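Local structure of 450aa long hypothetical fmu protein (Pyrococcus horikoshii, 2YXL) at residues I15-E20 and E37-H42; L8-K13 and A47-V52; T54-D59 and L98-S103; P30-K35 and I346-E351. The protein probably methylates carbon 5 of cytosine in RNA, with S-adenosylmethionine as the methyl donor and a bound sinefungin marking the cofactor pocket. All blocks are in the same frame, centred on the assembly; numbering follows the deposited sequence.

Contact 1 of 4, residues I15-E20 and E37-H42; sequences IRAIIE and EAFKKH
H42 lays its imidazole flat against the helix backbone at R16 and A17: the carbonyl carbon R16 C lies 4.0 Å above the ring centre and the amide of A17 nearer the rim. The segments 15-20 and 37-41 run nearly antiparallel at 155°, their axes 8.4 Å apart. Among the packing contacts, E20 has CG anti to the backbone N (chi1 178°), where it meets A38 CB at 3.7 Å; A17 CB meets F39 CD1 at 4.2 Å, and R16 CB comes within 3.4 Å of H42 NE2. No hydrogen bond runs between the segments. H42 ND1 gives a weak one to A38 O (3.4 Å), which may help fix the ring's rotation. E20 OE1 has its main salt bridge with R121 of helix 104-121; the pair with K41 NZ, whose chain E20 crosses at about a right angle, is long at 3.8 Å. An alanine in place of H42 would probably leave the R16-A17 backbone without its flat cover and open a gap beside F117. That phenylalanine, on helix 104-121, meets the H42 ring with planes near perpendicular, while L53 of helix 47-75 packs on A17 and F39, and V92 of helix 84-99 on I18.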
# COMPACT_ATOMS: atom_id res chain seq x y z
N ILE A 15 6.68 -9.45 -22.44
CA ILE A 15 5.90 -8.33 -22.97
C ILE A 15 4.43 -8.46 -22.60
O ILE A 15 3.80 -7.49 -22.18
CB ILE A 15 6.07 -8.18 -24.51
CG1 ILE A 15 7.49 -7.68 -24.86
CG2 ILE A 15 5.00 -7.27 -25.12
CD1 ILE A 15 7.82 -6.27 -24.37
N ARG A 16 3.89 -9.67 -22.73
CA ARG A 16 2.51 -9.94 -22.36
C ARG A 16 2.31 -9.84 -20.86
O ARG A 16 1.22 -9.52 -20.38
CB ARG A 16 2.06 -11.31 -22.87
CG ARG A 16 2.04 -11.45 -24.39
CD ARG A 16 1.47 -12.80 -24.82
NE ARG A 16 2.38 -13.90 -24.51
CZ ARG A 16 3.18 -14.49 -25.39
NH1 ARG A 16 3.18 -14.12 -26.67
NH2 ARG A 16 3.97 -15.47 -24.99
N ALA A 17 3.39 -10.08 -20.11
CA ALA A 17 3.36 -10.08 -18.65
C ALA A 17 3.13 -8.70 -18.03
O ALA A 17 2.23 -8.55 -17.20
CB ALA A 17 4.63 -10.73 -18.09
N ILE A 18 3.93 -7.70 -18.42
CA ILE A 18 3.76 -6.35 -17.84
C ILE A 18 2.48 -5.69 -18.30
O ILE A 18 1.87 -4.95 -17.54
CB ILE A 18 4.93 -5.35 -18.12
CG1 ILE A 18 5.97 -5.93 -19.07
CG2 ILE A 18 5.51 -4.80 -16.81
CD1 ILE A 18 5.69 -5.60 -20.51
N ILE A 19 2.09 -5.94 -19.55
CA ILE A 19 0.83 -5.41 -20.07
C ILE A 19 -0.32 -5.91 -19.21
O ILE A 19 -1.14 -5.11 -18.75
CB ILE A 19 0.61 -5.75 -21.57
CG1 ILE A 19 1.65 -5.04 -22.44
CG2 ILE A 19 -0.82 -5.35 -22.00
CD1 ILE A 19 1.69 -5.51 -23.88
N GLU A 20 -0.37 -7.22 -18.97
CA GLU A 20 -1.41 -7.81 -18.12
C GLU A 20 -1.31 -7.32 -16.67
O GLU A 20 -2.33 -7.09 -16.02
CB GLU A 20 -1.41 -9.34 -18.21
CG GLU A 20 -2.45 -10.02 -17.31
CD GLU A 20 -3.28 -11.10 -18.02
OE1 GLU A 20 -4.40 -11.38 -17.54
OE2 GLU A 20 -2.83 -11.66 -19.04
N GLU A 37 -0.26 -12.23 -10.03
CA GLU A 37 -1.21 -12.95 -10.88
C GLU A 37 -0.75 -13.03 -12.33
O GLU A 37 -0.75 -14.11 -12.93
CB GLU A 37 -2.61 -12.32 -10.76
CG GLU A 37 -3.59 -12.65 -11.90
CD GLU A 37 -4.42 -13.90 -11.65
OE1 GLU A 37 -5.61 -13.89 -12.02
OE2 GLU A 37 -3.89 -14.90 -11.11
N ALA A 38 -0.34 -11.89 -12.88
CA ALA A 38 0.06 -11.79 -14.29
C ALA A 38 1.35 -12.55 -14.58
O ALA A 38 1.49 -13.17 -15.64
CB ALA A 38 0.21 -10.33 -14.70
N PHE A 39 2.28 -12.50 -13.64
CA PHE A 39 3.59 -13.14 -13.78
C PHE A 39 3.48 -14.67 -13.75
O PHE A 39 4.17 -15.36 -14.51
CB PHE A 39 4.56 -12.62 -12.71
CG PHE A 39 5.12 -11.25 -13.01
CD1 PHE A 39 4.46 -10.37 -13.87
CD2 PHE A 39 6.31 -10.83 -12.41
CE1 PHE A 39 4.98 -9.10 -14.14
CE2 PHE A 39 6.84 -9.57 -12.67
CZ PHE A 39 6.17 -8.70 -13.54
N LYS A 40 2.60 -15.19 -12.89
CA LYS A 40 2.35 -16.63 -12.80
C LYS A 40 1.54 -17.13 -13.98
O LYS A 40 1.68 -18.28 -14.40
CB LYS A 40 1.63 -16.98 -11.49
CG LYS A 40 2.37 -16.56 -10.22
CD LYS A 40 3.57 -17.46 -9.91
CE LYS A 40 4.59 -16.72 -9.04
NZ LYS A 40 3.96 -16.07 -7.86
N LYS A 41 0.68 -16.26 -14.51
CA LYS A 41 -0.14 -16.56 -15.68
C LYS A 41 0.73 -16.73 -16.92
O LYS A 41 0.50 -17.64 -17.73
CB LYS A 41 -1.17 -15.45 -15.91
CG LYS A 41 -2.41 -15.85 -16.68
CD LYS A 41 -3.14 -14.61 -17.18
CE LYS A 41 -4.57 -14.91 -17.63
NZ LYS A 41 -5.52 -14.87 -16.50
N HIS A 42 1.73 -15.86 -17.06
CA HIS A 42 2.60 -15.84 -18.24
C HIS A 42 3.94 -16.55 -18.05
O HIS A 42 4.84 -16.41 -18.88
CB HIS A 42 2.80 -14.41 -18.73
CG HIS A 42 1.62 -13.87 -19.48
ND1 HIS A 42 0.69 -13.03 -18.91
CD2 HIS A 42 1.22 -14.06 -20.76
CE1 HIS A 42 -0.23 -12.72 -19.80
NE2 HIS A 42 0.06 -13.34 -20.93

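Contact 2 of 4, residues L8-K13 and A47-V52; sequences LSIPPK and AWLNRV
L49 has CG anti to its backbone N (chi1 -174°), and the methyls beyond it meet P11 tip to tip. V52, one turn on, has CG1 anti to N (chi1 162°), and this branch meets L8. The two segments belong to the all-helical N-terminal region, consistent with the NusB-like domain of Fmu/RsmB proteins; here the chain's extended N-terminal arm runs into helix 12-24, with P11 at the N-cap position. The contact is apolar, with no hydrogen bond across it. Both methyls of L49 meet the CG-CD end of the proline ring, CD1 at 3.7 Å from P11 CD and CD2 at 3.9 Å from P11 CG. I10 CG2 adds a looser touch on L49 CD1 at 4.4 Å, and its side chain also packs on L53 and I56 further along helix 47-75. L8 and V52 slide past each other in opposite directions, L8 CD1 to V52 CG1 at 3.6 Å. The backbone of this arm is held from its other neighbours: L8 pairs with S103, and T106 OG1 bonds to I10 N. At the helix start the K13 chain extends past L49, its CE 4.3 Å from L49 CD2, and delivers NZ to a hydrogen bond with D43 O.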
# COMPACT_ATOMS: atom_id res chain seq x y z
N LEU A 8 18.21 -3.64 -23.30
CA LEU A 8 17.09 -4.33 -22.66
C LEU A 8 16.38 -5.27 -23.64
O LEU A 8 15.72 -4.81 -24.58
CB LEU A 8 16.11 -3.31 -22.08
CG LEU A 8 14.85 -3.79 -21.35
CD1 LEU A 8 15.17 -4.16 -19.91
CD2 LEU A 8 13.78 -2.71 -21.38
N SER A 9 16.52 -6.57 -23.41
CA SER A 9 15.84 -7.59 -24.22
C SER A 9 14.73 -8.28 -23.42
O SER A 9 15.01 -9.00 -22.46
CB SER A 9 16.84 -8.61 -24.76
OG SER A 9 17.49 -9.29 -23.70
N ILE A 10 13.48 -8.06 -23.83
CA ILE A 10 12.33 -8.69 -23.19
C ILE A 10 11.70 -9.72 -24.14
O ILE A 10 11.35 -9.37 -25.27
CB ILE A 10 11.26 -7.64 -22.74
CG1 ILE A 10 11.92 -6.51 -21.93
CG2 ILE A 10 10.14 -8.30 -21.93
CD1 ILE A 10 11.02 -5.31 -21.68
N PRO A 11 11.59 -10.98 -23.69
CA PRO A 11 10.94 -12.05 -24.46
C PRO A 11 9.42 -11.83 -24.61
O PRO A 11 8.85 -11.06 -23.84
CB PRO A 11 11.23 -13.30 -23.63
CG PRO A 11 11.41 -12.80 -22.24
CD PRO A 11 12.09 -11.47 -22.39
N PRO A 12 8.78 -12.51 -25.58
CA PRO A 12 7.34 -12.33 -25.85
C PRO A 12 6.45 -12.52 -24.62
O PRO A 12 5.53 -11.73 -24.41
CB PRO A 12 7.04 -13.41 -26.89
CG PRO A 12 8.34 -13.64 -27.58
CD PRO A 12 9.38 -13.49 -26.51
N LYS A 13 6.73 -13.55 -23.82
CA LYS A 13 5.96 -13.80 -22.59
C LYS A 13 6.14 -12.68 -21.57
O LYS A 13 5.25 -12.42 -20.77
CB LYS A 13 6.31 -15.17 -21.98
CG LYS A 13 7.71 -15.29 -21.37
CD LYS A 13 7.89 -16.62 -20.66
CE LYS A 13 9.28 -16.76 -20.08
NZ LYS A 13 9.57 -18.16 -19.64
N ALA A 47 14.43 -15.30 -12.46
CA ALA A 47 14.60 -14.21 -11.49
C ALA A 47 15.07 -12.92 -12.16
O ALA A 47 14.70 -11.83 -11.71
CB ALA A 47 15.57 -14.63 -10.39
N TRP A 48 15.87 -13.04 -13.21
CA TRP A 48 16.37 -11.89 -13.96
C TRP A 48 15.24 -11.15 -14.68
O TRP A 48 15.19 -9.92 -14.67
CB TRP A 48 17.45 -12.31 -14.95
N LEU A 49 14.34 -11.92 -15.29
CA LEU A 49 13.17 -11.36 -15.95
C LEU A 49 12.18 -10.81 -14.93
O LEU A 49 11.64 -9.72 -15.11
CB LEU A 49 12.49 -12.40 -16.85
CG LEU A 49 11.33 -11.91 -17.74
CD1 LEU A 49 11.80 -10.86 -18.73
CD2 LEU A 49 10.67 -13.08 -18.46
N ASN A 50 11.97 -11.57 -13.85
CA ASN A 50 11.11 -11.15 -12.75
C ASN A 50 11.52 -9.79 -12.20
O ASN A 50 10.68 -8.93 -11.95
CB ASN A 50 11.11 -12.20 -11.64
CG ASN A 50 9.89 -12.11 -10.74
OD1 ASN A 50 9.68 -11.12 -10.03
ND2 ASN A 50 9.07 -13.16 -10.76
N ARG A 51 12.83 -9.60 -12.03
CA ARG A 51 13.41 -8.35 -11.54
C ARG A 51 13.19 -7.20 -12.53
O ARG A 51 12.66 -6.15 -12.14
CB ARG A 51 14.91 -8.54 -11.26
CG ARG A 51 15.58 -7.37 -10.57
CD ARG A 51 17.03 -7.68 -10.20
NE ARG A 51 17.12 -8.69 -9.14
CZ ARG A 51 17.59 -9.92 -9.30
NH1 ARG A 51 18.03 -10.33 -10.48
NH2 ARG A 51 17.64 -10.75 -8.26
N VAL A 52 13.58 -7.40 -13.78
CA VAL A 52 13.45 -6.40 -14.84
C VAL A 52 11.99 -5.94 -15.03
O VAL A 52 11.72 -4.74 -15.09
CB VAL A 52 14.07 -6.91 -16.17
CG1 VAL A 52 13.58 -6.11 -17.37
CG2 VAL A 52 15.59 -6.88 -16.10

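Contact 3 of 4, residues T54-D59 and L98-S103; sequences TMIFYD and LFHDPS
I56 and H100 stand opposite each other with CA atoms 8.3 Å apart, and D59 faces F99 at 9.0 Å between CA atoms, the second segment leaving helical geometry at H100 just after helix 84-99. The H100 side chain carries most of the second segment's share of the contact. Its CB bond points toward segment 54-59 of helix 47-75, and chi1 of -54° sets CG anti to the carbonyl carbon. I56 CG1 sits over one ring face in a CH-pi contact, 4.2 Å from the H100 centroid and 17° off the normal, while F99 CB covers the opposite face, so the ring is sandwiched. M55, its chain bent at chi2 and chi3, slides past the ring in the opposite direction and brings SD to 3.5 Å from H100 CE1; seen from the centroid the sulfur is oblique. In the helical N-terminal domain, consistent with the NusB-like module of Fmu/RsmB relatives, this fastens the end of helix 84-99 to the first half of helix 47-75. D59 meets H100 tip to tip, OD2 being 3.0 Å from H100 NE2, with carboxylate and ring planes 67° apart. D95 adds a weak hydrogen bond to NE2 and puts a second carboxylate near OD2, which could favour a proton held in this cluster. A leucine in place of H100 would probably leave the D59 and D95 carboxylates close together without the imidazole nitrogen that lies near both. D59 OD1 has its own salt bridge to K63, whose ammonium also makes a cation-pi contact with F99.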
# COMPACT_ATOMS: atom_id res chain seq x y z
N THR A 54 9.49 -6.32 -12.88
CA THR A 54 9.06 -5.70 -11.63
C THR A 54 9.51 -4.24 -11.56
O THR A 54 8.74 -3.36 -11.18
CB THR A 54 9.58 -6.48 -10.40
OG1 THR A 54 9.00 -7.79 -10.39
CG2 THR A 54 9.23 -5.78 -9.09
N MET A 55 10.76 -4.00 -11.95
CA MET A 55 11.31 -2.65 -12.03
C MET A 55 10.49 -1.77 -12.99
O MET A 55 10.16 -0.63 -12.65
CB MET A 55 12.79 -2.71 -12.44
CG MET A 55 13.49 -1.35 -12.59
SD MET A 55 13.20 -0.57 -14.19
CE MET A 55 14.20 -1.59 -15.28
N ILE A 56 10.16 -2.31 -14.16
CA ILE A 56 9.35 -1.60 -15.15
C ILE A 56 7.93 -1.33 -14.61
O ILE A 56 7.40 -0.23 -14.75
CB ILE A 56 9.30 -2.35 -16.51
CG1 ILE A 56 10.69 -2.36 -17.16
CG2 ILE A 56 8.26 -1.72 -17.46
CD1 ILE A 56 10.80 -3.22 -18.41
N PHE A 57 7.36 -2.35 -13.96
CA PHE A 57 6.04 -2.25 -13.33
C PHE A 57 5.95 -1.03 -12.41
O PHE A 57 5.05 -0.20 -12.58
CB PHE A 57 5.74 -3.55 -12.56
CG PHE A 57 4.40 -3.55 -11.87
CD1 PHE A 57 4.29 -3.20 -10.53
CD2 PHE A 57 3.25 -3.92 -12.57
CE1 PHE A 57 3.05 -3.21 -9.89
CE2 PHE A 57 2.00 -3.93 -11.94
CZ PHE A 57 1.91 -3.58 -10.59
N TYR A 58 6.87 -0.92 -11.47
CA TYR A 58 6.88 0.20 -10.53
C TYR A 58 7.27 1.53 -11.16
O TYR A 58 6.86 2.59 -10.69
CB TYR A 58 7.76 -0.10 -9.31
CG TYR A 58 7.16 -1.11 -8.36
CD1 TYR A 58 7.81 -2.32 -8.11
CD2 TYR A 58 5.94 -0.87 -7.73
CE1 TYR A 58 7.26 -3.26 -7.24
CE2 TYR A 58 5.38 -1.80 -6.86
CZ TYR A 58 6.05 -2.99 -6.62
OH TYR A 58 5.50 -3.92 -5.77
N ASP A 59 8.07 1.49 -12.23
CA ASP A 59 8.41 2.69 -12.97
C ASP A 59 7.17 3.28 -13.64
O ASP A 59 6.98 4.50 -13.65
CB ASP A 59 9.50 2.39 -14.01
CG ASP A 59 10.20 3.64 -14.51
OD1 ASP A 59 10.73 4.40 -13.69
OD2 ASP A 59 10.23 3.85 -15.74
N LEU A 98 10.77 5.71 -23.55
CA LEU A 98 11.33 6.93 -22.95
C LEU A 98 12.44 6.67 -21.94
O LEU A 98 13.37 7.48 -21.83
CB LEU A 98 10.23 7.76 -22.27
CG LEU A 98 9.15 8.46 -23.10
CD1 LEU A 98 8.34 9.38 -22.19
CD2 LEU A 98 9.73 9.25 -24.27
N PHE A 99 12.37 5.56 -21.22
CA PHE A 99 13.22 5.37 -20.05
C PHE A 99 14.18 4.18 -20.07
O PHE A 99 15.24 4.23 -19.44
CB PHE A 99 12.37 5.34 -18.77
CG PHE A 99 11.53 6.57 -18.57
CD1 PHE A 99 12.11 7.78 -18.22
CD2 PHE A 99 10.15 6.51 -18.72
CE1 PHE A 99 11.33 8.92 -18.04
CE2 PHE A 99 9.36 7.64 -18.54
CZ PHE A 99 9.95 8.85 -18.20
N HIS A 100 13.82 3.11 -20.77
CA HIS A 100 14.54 1.84 -20.61
C HIS A 100 15.38 1.38 -21.80
O HIS A 100 15.92 0.28 -21.78
CB HIS A 100 13.59 0.74 -20.14
CG HIS A 100 12.84 1.10 -18.90
ND1 HIS A 100 13.46 1.31 -17.68
CD2 HIS A 100 11.51 1.30 -18.69
CE1 HIS A 100 12.55 1.62 -16.78
NE2 HIS A 100 11.36 1.62 -17.36
N ASP A 101 15.49 2.23 -22.83
CA ASP A 101 16.35 1.98 -23.99
C ASP A 101 16.33 0.51 -24.46
O ASP A 101 17.33 -0.22 -24.30
CB ASP A 101 17.79 2.45 -23.70
CG ASP A 101 18.67 2.49 -24.94
OD1 ASP A 101 18.14 2.38 -26.07
OD2 ASP A 101 19.90 2.63 -24.79
N PRO A 102 15.21 0.07 -25.07
CA PRO A 102 15.04 -1.33 -25.48
C PRO A 102 15.92 -1.73 -26.65
O PRO A 102 16.27 -0.88 -27.48
CB PRO A 102 13.57 -1.38 -25.91
CG PRO A 102 13.26 0.01 -26.34
CD PRO A 102 14.03 0.89 -25.41
N SER A 103 16.26 -3.01 -26.72
CA SER A 103 16.98 -3.58 -27.86
C SER A 103 16.00 -3.81 -29.01
O SER A 103 14.79 -3.92 -28.78
CB SER A 103 17.65 -4.90 -27.48
OG SER A 103 16.70 -5.92 -27.25

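Contact 4 of 4, residues P30-K35 and I346-E351; sequences PSQYAK and IGKNPE
Q32 and N349 set their side-chain amides nearly perpendicular, planes 80° apart, where the two side chains cross at about a right angle. N349 OD1 lies close to the plane of the Q32 amide, on its NE2 side, and accepts a hydrogen bond of 3.0 Å from Q32 NE2; the donor stands almost on the C=O line of N349, at 170°. This leaves Q32 OE1 turned toward K348 O at 3.3 Å, two acceptors that do not bond; OE1 is satisfied by Y58 OH. P30, which follows a cis peptide bond, touches N349 OD1 through CB at 3.7 Å. This is an interdomain contact. It joins the start of helix 32-41 in the helical N-terminal region to the loop after strand 331-337 of the Rossmann-like methyltransferase domain. The N349 side chain is about 8 Å from that of C390, the predicted nucleophile, and that of K348 about 9 Å from bound sinefungin. K348 itself pairs with E245. The second bond runs from S31 OG to E351 OE2 at 3.0 Å, on the syn side and 20° out of the carboxylate plane. S31 has OG between its backbone N and carbonyl carbon, pointing it at the glutamate, whose OE2 also takes a salt bridge from K29.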
# COMPACT_ATOMS: atom_id res chain seq x y z
N PRO A 30 -4.13 -4.12 -3.45
CA PRO A 30 -2.95 -3.41 -3.98
C PRO A 30 -2.39 -4.10 -5.22
O PRO A 30 -2.54 -5.31 -5.38
CB PRO A 30 -1.96 -3.47 -2.82
CG PRO A 30 -2.35 -4.68 -2.04
CD PRO A 30 -3.84 -4.78 -2.17
N SER A 31 -1.74 -3.32 -6.08
CA SER A 31 -1.30 -3.78 -7.41
C SER A 31 -0.29 -4.94 -7.41
O SER A 31 -0.09 -5.58 -8.45
CB SER A 31 -0.76 -2.60 -8.23
OG SER A 31 0.35 -2.00 -7.58
N GLN A 32 0.32 -5.20 -6.26
CA GLN A 32 1.23 -6.34 -6.10
C GLN A 32 0.54 -7.67 -6.43
O GLN A 32 1.13 -8.54 -7.07
CB GLN A 32 1.79 -6.39 -4.67
CG GLN A 32 2.92 -5.41 -4.39
CD GLN A 32 2.46 -4.03 -3.92
OE1 GLN A 32 3.29 -3.16 -3.61
NE2 GLN A 32 1.15 -3.82 -3.85
N TYR A 33 -0.71 -7.81 -5.98
CA TYR A 33 -1.53 -8.99 -6.28
C TYR A 33 -1.74 -9.16 -7.78
O TYR A 33 -1.79 -10.29 -8.28
CB TYR A 33 -2.90 -8.88 -5.58
CG TYR A 33 -2.89 -9.18 -4.10
CD1 TYR A 33 -3.29 -10.43 -3.61
CD2 TYR A 33 -2.49 -8.21 -3.17
CE1 TYR A 33 -3.29 -10.71 -2.25
CE2 TYR A 33 -2.49 -8.48 -1.80
CZ TYR A 33 -2.89 -9.73 -1.35
OH TYR A 33 -2.89 -10.00 0.00
N ALA A 34 -1.86 -8.04 -8.49
CA ALA A 34 -2.02 -8.05 -9.94
C ALA A 34 -0.73 -8.46 -10.63
O ALA A 34 -0.75 -9.24 -11.60
CB ALA A 34 -2.47 -6.68 -10.42
N LYS A 35 0.40 -7.95 -10.14
CA LYS A 35 1.71 -8.30 -10.67
C LYS A 35 1.97 -9.79 -10.49
O LYS A 35 2.40 -10.46 -11.42
CB LYS A 35 2.81 -7.47 -10.00
CG LYS A 35 4.18 -7.62 -10.64
CD LYS A 35 5.24 -6.78 -9.94
CE LYS A 35 5.69 -7.41 -8.62
NZ LYS A 35 6.49 -8.65 -8.82
N ILE A 346 2.76 6.00 -0.78
CA ILE A 346 3.09 6.25 -2.19
C ILE A 346 4.48 5.76 -2.65
O ILE A 346 4.79 5.78 -3.84
CB ILE A 346 2.84 7.73 -2.63
CG1 ILE A 346 3.72 8.70 -1.84
CG2 ILE A 346 1.35 8.07 -2.55
CD1 ILE A 346 3.87 10.06 -2.52
N GLY A 347 5.31 5.32 -1.70
CA GLY A 347 6.57 4.65 -2.02
C GLY A 347 6.34 3.18 -2.30
O GLY A 347 6.99 2.60 -3.17
N LYS A 348 5.39 2.60 -1.58
CA LYS A 348 5.04 1.18 -1.70
C LYS A 348 4.06 0.93 -2.85
O LYS A 348 4.24 -0.02 -3.62
CB LYS A 348 4.45 0.69 -0.37
CG LYS A 348 4.13 -0.79 -0.31
CD LYS A 348 3.28 -1.12 0.91
CE LYS A 348 2.99 -2.61 1.00
NZ LYS A 348 2.48 -2.98 2.35
N ASN A 349 3.03 1.77 -2.96
CA ASN A 349 2.09 1.71 -4.08
C ASN A 349 2.15 3.03 -4.85
O ASN A 349 1.31 3.91 -4.66
CB ASN A 349 0.66 1.45 -3.61
CG ASN A 349 0.54 0.22 -2.75
OD1 ASN A 349 0.69 -0.91 -3.22
ND2 ASN A 349 0.25 0.42 -1.47
N PRO A 350 3.15 3.17 -5.74
CA PRO A 350 3.47 4.47 -6.32
C PRO A 350 2.33 5.12 -7.11
O PRO A 350 2.23 6.35 -7.12
CB PRO A 350 4.66 4.15 -7.24
CG PRO A 350 5.22 2.88 -6.70
CD PRO A 350 4.03 2.11 -6.25
N GLU A 351 1.48 4.31 -7.73
CA GLU A 351 0.40 4.85 -8.57
C GLU A 351 -0.65 5.66 -7.81
O GLU A 351 -1.36 6.47 -8.41
CB GLU A 351 -0.26 3.74 -9.41
CG GLU A 351 -1.19 2.80 -8.64
CD GLU A 351 -0.48 1.61 -8.00
OE1 GLU A 351 0.73 1.72 -7.67
OE2 GLU A 351 -1.14 0.57 -7.83

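Overall arrangement
Contacts 1, 2 and 3 lie within the helical N-terminal region, their centres 21 to 25 Å from the centre of the chain, whereas contact 4 lies about 6 Å from it, at the domain boundary. All four are partly buried. Contacts 1 and 2 share helix 12-24, contacts 2 and 3 share helix 47-75, and contacts 1 and 4 use opposite ends of helix 32-41. Chemistry follows place: contact 2 is apolar, with no hydrogen bond across it, contacts 1 and 3 each centre on a histidine beside a carboxylate, and contact 4 alone has clear side-chain hydrogen bonds across it. Probable hydrogen bonds between K35 NZ and T54 OG1 and between Y58 OH and Q32 OE1 connect contact 4 to contact 3.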